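Local coordinates for protein MHP1 (Microbacterium liquefaciens, PDB 2JLN) that takes up 5-aryl-substituted hydantoins, such as 5-indolyl methyl hydantoin and 5-benzyl hydantoin, across the membrane in a sodium-dependent manner, at residues M96-G102 against Y401-V407; R388-D393 against S456-N462. All coordinates share one frame; numbering follows the deposited sequence.

Contact 1 (M96-G102 against Y401-V407); sequences MPFGIRG and YTYWRGV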
loop_
_atom_site.group_PDB
_atom_site.type_symbol
_atom_site.label_atom_id
_atom_site.label_comp_id
_atom_site.label_asym_id
_atom_site.label_seq_id
_atom_site.Cartn_x
_atom_site.Cartn_y
_atom_site.Cartn_z
ATOM N N MET A 96 -2.168 -19.750 -5.189
ATOM C CA MET A 96 -1.978 -20.820 -4.234
ATOM C C MET A 96 -3.284 -21.237 -3.518
ATOM O O MET A 96 -3.786 -22.327 -3.752
ATOM C CB MET A 96 -0.875 -20.409 -3.250
ATOM C CG MET A 96 0.142 -21.490 -2.925
ATOM S SD MET A 96 1.879 -20.954 -2.999
ATOM C CE MET A 96 1.860 -19.262 -2.360
ATOM N N PRO A 97 -3.842 -20.383 -2.639
ATOM C CA PRO A 97 -5.048 -20.835 -1.930
ATOM C C PRO A 97 -6.307 -20.804 -2.804
ATOM O O PRO A 97 -7.047 -21.782 -2.838
ATOM C CB PRO A 97 -5.170 -19.824 -0.786
ATOM C CG PRO A 97 -4.567 -18.592 -1.342
ATOM C CD PRO A 97 -3.355 -19.110 -2.089
ATOM N N PHE A 98 -6.568 -19.695 -3.487
ATOM C CA PHE A 98 -7.661 -19.658 -4.459
ATOM C C PHE A 98 -7.121 -20.377 -5.687
ATOM O O PHE A 98 -5.966 -20.805 -5.666
ATOM C CB PHE A 98 -8.056 -18.217 -4.746
ATOM C CG PHE A 98 -8.246 -17.407 -3.501
ATOM C CD1 PHE A 98 -7.269 -16.533 -3.071
ATOM C CD2 PHE A 98 -9.370 -17.568 -2.728
ATOM C CE1 PHE A 98 -7.434 -15.806 -1.919
ATOM C CE2 PHE A 98 -9.533 -16.844 -1.561
ATOM C CZ PHE A 98 -8.568 -15.968 -1.156
ATOM N N GLY A 99 -7.884 -20.553 -6.756
ATOM C CA GLY A 99 -7.260 -21.253 -7.880
ATOM C C GLY A 99 -6.173 -20.525 -8.692
ATOM O O GLY A 99 -5.746 -19.427 -8.390
ATOM N N ILE A 100 -5.708 -21.144 -9.756
ATOM C CA ILE A 100 -4.918 -20.424 -10.736
ATOM C C ILE A 100 -5.824 -19.415 -11.442
ATOM O O ILE A 100 -5.349 -18.397 -11.929
ATOM C CB ILE A 100 -4.275 -21.415 -11.752
ATOM C CG1 ILE A 100 -3.068 -22.078 -11.098
ATOM C CG2 ILE A 100 -3.918 -20.740 -13.076
ATOM C CD1 ILE A 100 -2.304 -22.960 -11.987
ATOM N N ARG A 101 -7.129 -19.698 -11.503
ATOM C CA ARG A 101 -8.107 -18.798 -12.131
ATOM C C ARG A 101 -9.039 -18.182 -11.104
ATOM O O ARG A 101 -9.330 -16.990 -11.183
ATOM C CB ARG A 101 -8.920 -19.509 -13.197
ATOM C CG ARG A 101 -8.177 -19.627 -14.516
ATOM C CD ARG A 101 -8.983 -20.360 -15.600
ATOM N NE ARG A 101 -8.093 -20.991 -16.583
ATOM C CZ ARG A 101 -8.431 -22.023 -17.362
ATOM N NH1 ARG A 101 -9.657 -22.553 -17.281
ATOM N NH2 ARG A 101 -7.543 -22.530 -18.221
ATOM N N GLY A 102 -9.485 -18.993 -10.140
ATOM C CA GLY A 102 -10.260 -18.537 -8.989
ATOM C C GLY A 102 -9.694 -17.342 -8.230
ATOM O O GLY A 102 -10.436 -16.543 -7.664
ATOM N N TYR A 401 -2.186 -26.527 -8.352
ATOM C CA TYR A 401 -2.967 -25.331 -7.963
ATOM C C TYR A 401 -4.171 -25.083 -8.881
ATOM O O TYR A 401 -4.738 -23.989 -8.891
ATOM C CB TYR A 401 -2.087 -24.081 -7.951
ATOM C CG TYR A 401 -0.915 -24.199 -7.020
ATOM C CD1 TYR A 401 0.372 -23.903 -7.451
ATOM C CD2 TYR A 401 -1.087 -24.633 -5.709
ATOM C CE1 TYR A 401 1.454 -24.031 -6.600
ATOM C CE2 TYR A 401 -0.014 -24.756 -4.846
ATOM C CZ TYR A 401 1.256 -24.456 -5.302
ATOM O OH TYR A 401 2.336 -24.586 -4.463
ATOM N N THR A 402 -4.556 -26.097 -9.655
ATOM C CA THR A 402 -5.627 -25.939 -10.629
ATOM C C THR A 402 -6.974 -26.221 -9.990
ATOM O O THR A 402 -7.964 -25.610 -10.373
ATOM C CB THR A 402 -5.442 -26.832 -11.886
ATOM O OG1 THR A 402 -4.095 -26.766 -12.358
ATOM C CG2 THR A 402 -6.314 -26.336 -12.997
ATOM N N TYR A 403 -7.004 -27.125 -9.009
ATOM C CA TYR A 403 -8.249 -27.544 -8.348
ATOM C C TYR A 403 -9.347 -27.896 -9.357
ATOM O O TYR A 403 -9.084 -28.572 -10.352
ATOM C CB TYR A 403 -8.731 -26.476 -7.369
ATOM C CG TYR A 403 -7.680 -26.072 -6.355
ATOM C CD1 TYR A 403 -6.880 -24.953 -6.571
ATOM C CD2 TYR A 403 -7.477 -26.813 -5.187
ATOM C CE1 TYR A 403 -5.911 -24.584 -5.666
ATOM C CE2 TYR A 403 -6.513 -26.446 -4.276
ATOM C CZ TYR A 403 -5.736 -25.327 -4.523
ATOM O OH TYR A 403 -4.779 -24.931 -3.630
ATOM N N TRP A 404 -10.570 -27.439 -9.112
ATOM C CA TRP A 404 -11.683 -27.721 -10.021
ATOM C C TRP A 404 -11.637 -26.813 -11.245
ATOM O O TRP A 404 -12.205 -25.730 -11.251
ATOM C CB TRP A 404 -13.038 -27.559 -9.315
ATOM C CG TRP A 404 -13.322 -28.569 -8.261
ATOM C CD1 TRP A 404 -13.836 -29.809 -8.438
ATOM C CD2 TRP A 404 -13.128 -28.415 -6.850
ATOM N NE1 TRP A 404 -13.971 -30.451 -7.223
ATOM C CE2 TRP A 404 -13.533 -29.613 -6.235
ATOM C CE3 TRP A 404 -12.652 -27.379 -6.046
ATOM C CZ2 TRP A 404 -13.467 -29.806 -4.870
ATOM C CZ3 TRP A 404 -12.586 -27.584 -4.674
ATOM C CH2 TRP A 404 -12.990 -28.786 -4.105
ATOM N N ARG A 405 -10.949 -27.247 -12.286
ATOM C CA ARG A 405 -10.942 -26.498 -13.540
ATOM C C ARG A 405 -10.475 -25.034 -13.370
ATOM O O ARG A 405 -10.976 -24.119 -14.047
ATOM C CB ARG A 405 -12.329 -26.559 -14.185
ATOM C CG ARG A 405 -12.304 -27.008 -15.645
ATOM C CD ARG A 405 -13.706 -27.127 -16.239
ATOM N NE ARG A 405 -13.704 -26.921 -17.690
ATOM C CZ ARG A 405 -14.803 -26.770 -18.430
ATOM N NH1 ARG A 405 -16.005 -26.799 -17.859
ATOM N NH2 ARG A 405 -14.701 -26.592 -19.745
ATOM N N GLY A 406 -9.509 -24.829 -12.467
ATOM C CA GLY A 406 -8.884 -23.531 -12.251
ATOM C C GLY A 406 -9.356 -22.735 -11.042
ATOM O O GLY A 406 -8.845 -21.653 -10.793
ATOM N N VAL A 407 -10.321 -23.252 -10.286
ATOM C CA VAL A 407 -10.927 -22.488 -9.192
ATOM C C VAL A 407 -11.121 -23.320 -7.946
ATOM O O VAL A 407 -11.614 -24.433 -8.039
ATOM C CB VAL A 407 -12.312 -22.041 -9.583
ATOM C CG1 VAL A 407 -13.019 -21.451 -8.381
ATOM C CG2 VAL A 407 -12.235 -21.080 -10.765
#
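Met96 meets two tyrosines of the 401-407 loop. Its flexible side chain, bent at chi2 and chi3, runs alongside Tyr401, pointing the same way, with CG 3.8 Å from Tyr401 CE2. Met96 SD stands 4.9 Å from the centre of the Tyr401 ring, obliquely placed in a Met-aromatic contact, and CA lies over one ring face. The Met96 carbonyl turns to the second tyrosine: Tyr403 OH donates to Met96 O over 2.8 Å, almost in line with the carbonyl bond, with the oxygen near the ring plane. Tyrosine suits the place because its hydroxyl supplies the donor. Tyr403 can reach across because CG lies anti to its own carbonyl carbon (chi1 -54°). Gly99 suits a close backbone approach: its CA sends a C-H to Gly406 O at 3.3 Å, and a side chain would run into Gly406 and Val407. Ile100 brings a branched apolar chain across Tyr401 at about a right angle, CG1 3.9 Å from Tyr401 CB, while its N makes only a weak bond to Tyr401 O. At Arg101 and Gly102 two consecutive amides share one acceptor, Gly406 O. Arg101 N lies in the carbonyl plane, 2.7 Å from Gly406 O; Gly102 N, 2.8 Å from the same oxygen, is tilted 27° from that plane. This double grip holds the third residue of the type I' turn from Trp404 to Val407, where Gly406 has a positive phi of 101° that a beta carbon would strain. Val407 CG2 then rests 3.5 Å from Gly102 N. Joined loop to loop, the segments precede helices 104-137 and 409-423; Pro97 and Phe98 face helix 371-384, Phe98 also touches helix 409-423, and Tyr401 leans on helix 391-394.

Contact 2 (R388-D393 against S456-N462); sequences RISLHD and SEAESRN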
loop_
_atom_site.group_PDB
_atom_site.type_symbol
_atom_site.label_atom_id
_atom_site.label_comp_id
_atom_site.label_asym_id
_atom_site.label_seq_id
_atom_site.Cartn_x
_atom_site.Cartn_y
_atom_site.Cartn_z
ATOM N N ARG A 388 6.076 -24.579 2.176
ATOM C CA ARG A 388 6.572 -25.495 1.163
ATOM C C ARG A 388 5.781 -25.349 -0.152
ATOM O O ARG A 388 4.708 -25.922 -0.322
ATOM C CB ARG A 388 6.552 -26.929 1.710
ATOM C CG ARG A 388 7.268 -27.957 0.855
ATOM C CD ARG A 388 7.852 -29.080 1.698
ATOM N NE ARG A 388 6.876 -30.117 2.044
ATOM C CZ ARG A 388 6.589 -31.173 1.273
ATOM N NH1 ARG A 388 7.193 -31.335 0.091
ATOM N NH2 ARG A 388 5.692 -32.076 1.676
ATOM N N ILE A 389 6.318 -24.574 -1.088
ATOM C CA ILE A 389 5.556 -24.238 -2.280
ATOM C C ILE A 389 6.227 -24.688 -3.583
ATOM O O ILE A 389 7.428 -24.984 -3.601
ATOM C CB ILE A 389 5.329 -22.754 -2.328
ATOM C CG1 ILE A 389 6.556 -22.046 -2.866
ATOM C CG2 ILE A 389 5.058 -22.242 -0.946
ATOM C CD1 ILE A 389 6.233 -20.668 -3.306
ATOM N N SER A 390 5.461 -24.744 -4.671
ATOM C CA SER A 390 6.006 -25.200 -5.946
ATOM C C SER A 390 5.970 -24.135 -7.042
ATOM O O SER A 390 4.999 -24.043 -7.768
ATOM C CB SER A 390 5.285 -26.466 -6.418
ATOM O OG SER A 390 5.738 -26.876 -7.693
ATOM N N LEU A 391 7.027 -23.347 -7.191
ATOM C CA LEU A 391 7.051 -22.405 -8.303
ATOM C C LEU A 391 6.639 -23.036 -9.641
ATOM O O LEU A 391 5.915 -22.432 -10.423
ATOM C CB LEU A 391 8.414 -21.750 -8.458
ATOM C CG LEU A 391 9.061 -21.057 -7.275
ATOM C CD1 LEU A 391 9.948 -19.981 -7.812
ATOM C CD2 LEU A 391 8.043 -20.460 -6.405
ATOM N N HIS A 392 7.102 -24.246 -9.914
ATOM C CA HIS A 392 6.776 -24.902 -11.182
ATOM C C HIS A 392 5.290 -24.792 -11.490
ATOM O O HIS A 392 4.889 -24.455 -12.613
ATOM C CB HIS A 392 7.206 -26.380 -11.135
ATOM C CG HIS A 392 6.857 -27.169 -12.362
ATOM N ND1 HIS A 392 7.558 -27.053 -13.549
ATOM C CD2 HIS A 392 5.903 -28.108 -12.577
ATOM C CE1 HIS A 392 7.037 -27.874 -14.443
ATOM N NE2 HIS A 392 6.026 -28.519 -13.882
ATOM N N ASP A 393 4.472 -25.065 -10.482
ATOM C CA ASP A 393 3.036 -25.179 -10.702
ATOM C C ASP A 393 2.302 -23.846 -10.729
ATOM O O ASP A 393 1.203 -23.780 -11.263
ATOM C CB ASP A 393 2.394 -26.123 -9.681
ATOM C CG ASP A 393 2.975 -27.542 -9.739
ATOM O OD1 ASP A 393 4.213 -27.684 -9.570
ATOM O OD2 ASP A 393 2.192 -28.510 -9.937
ATOM N N SER A 456 4.102 -30.940 -4.372
ATOM C CA SER A 456 4.395 -31.499 -5.692
ATOM C C SER A 456 5.865 -31.846 -5.912
ATOM O O SER A 456 6.766 -31.256 -5.306
ATOM C CB SER A 456 3.855 -30.603 -6.821
ATOM O OG SER A 456 4.873 -29.880 -7.487
ATOM N N GLU A 457 6.100 -32.824 -6.777
ATOM C CA GLU A 457 7.460 -33.242 -7.060
ATOM C C GLU A 457 8.265 -32.135 -7.751
ATOM O O GLU A 457 9.476 -32.004 -7.526
ATOM C CB GLU A 457 7.460 -34.503 -7.918
ATOM C CG GLU A 457 6.705 -35.655 -7.300
ATOM C CD GLU A 457 7.188 -37.011 -7.805
ATOM O OE1 GLU A 457 7.207 -37.232 -9.044
ATOM O OE2 GLU A 457 7.545 -37.858 -6.952
ATOM N N ALA A 458 7.594 -31.340 -8.584
ATOM C CA ALA A 458 8.290 -30.359 -9.402
ATOM C C ALA A 458 8.871 -29.267 -8.523
ATOM O O ALA A 458 9.594 -28.379 -8.988
ATOM C CB ALA A 458 7.354 -29.779 -10.457
ATOM N N GLU A 459 8.567 -29.344 -7.235
ATOM C CA GLU A 459 9.049 -28.338 -6.313
ATOM C C GLU A 459 10.552 -28.403 -6.117
ATOM O O GLU A 459 11.136 -27.599 -5.388
ATOM C CB GLU A 459 8.371 -28.492 -4.976
ATOM C CG GLU A 459 8.978 -29.525 -4.112
ATOM C CD GLU A 459 8.828 -29.140 -2.666
ATOM O OE1 GLU A 459 9.419 -28.092 -2.277
ATOM O OE2 GLU A 459 8.101 -29.870 -1.938
ATOM N N SER A 460 11.184 -29.368 -6.764
ATOM C CA SER A 460 12.621 -29.478 -6.675
ATOM C C SER A 460 13.287 -28.555 -7.693
ATOM O O SER A 460 14.475 -28.264 -7.578
ATOM C CB SER A 460 13.057 -30.925 -6.854
ATOM O OG SER A 460 12.370 -31.501 -7.949
ATOM N N ARG A 461 12.527 -28.063 -8.665
ATOM C CA ARG A 461 13.080 -27.068 -9.597
ATOM C C ARG A 461 13.070 -25.602 -9.062
ATOM O O ARG A 461 13.456 -24.669 -9.790
ATOM C CB ARG A 461 12.396 -27.145 -10.977
ATOM C CG ARG A 461 12.141 -28.570 -11.487
ATOM C CD ARG A 461 11.922 -28.647 -13.012
ATOM N NE ARG A 461 11.244 -27.477 -13.578
ATOM C CZ ARG A 461 11.864 -26.478 -14.230
ATOM N NH1 ARG A 461 13.200 -26.499 -14.407
ATOM N NH2 ARG A 461 11.148 -25.447 -14.709
ATOM N N ASN A 462 12.642 -25.400 -7.808
ATOM C CA ASN A 462 12.472 -24.041 -7.268
ATOM C C ASN A 462 13.728 -23.180 -7.408
ATOM O O ASN A 462 13.665 -21.993 -7.743
ATOM C CB ASN A 462 12.049 -24.069 -5.789
ATOM C CG ASN A 462 10.551 -24.222 -5.595
ATOM O OD1 ASN A 462 9.759 -24.030 -6.520
ATOM N ND2 ASN A 462 10.155 -24.568 -4.378
#
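Ser390 occupies the N-cap of the short helix beginning at Leu391, and this helix start packs against the 3-10 turn 457-460. The close-knit part lies around Asn462, whose amide spans the approach to the helix. Asn462 ND2 donates to Ile389 O at 2.9 Å, in the amide plane and almost straight (172°), while a lone pair of Asn462 OD1 receives Leu391 N at 2.9 Å. Asparagine suits the place because one short, flat group offers both a donor and an acceptor; an alanine here would probably leave Ile389 O and Leu391 N without these mates and open a gap beside Leu391 CG. Nearby, Ser456 OG and Ser390 OG both donate to Asp393 OD1, from the same face of the carboxylate and above its plane. Such a pair of hydroxyls would tend to stabilise the negative charge, and the other oxygen, OD2, accepts from Ile400 N. The outer side is looser. Arg461 merely approaches His392, its guanidinium at about a right angle to the ring with ND1 at its edge, NE and ND1 3.7 Å apart. Exposed Arg388 extends with CG anti to the backbone N (chi1 -170°) before bending at chi3, which brings its guanidinium to Glu459; Phe455 adds a cation-pi contact. These long, charged chains suit the solvent-facing side, where a single salt bridge joins the segments: Arg388 NH1 meets Glu459 OE2 nearly along its C-O axis at 2.7 Å.

From the N terminus, the chain first supplies 96-102, between helices 90-93 and 104-137. After most of the transmembrane helices it reaches 388-393, then 401-407, where contact 1 closes a loop of 298 intervening residues. It continues through helices 409-423 and 429-448 to 456-462, and contact 2 closes a shorter loop of 62 residues. The two closures cross rather than nest, since 388-393 lies inside the loop closed by contact 1 while its partner 456-462 lies beyond it. They also touch: Tyr401 OH probably bonds to Ser390 N, and Ile100 CD1 packs on Asp393 O. Together they tie the loop before helix 104-137 and the C-terminal region to the connection between helices 371-384 and 409-423.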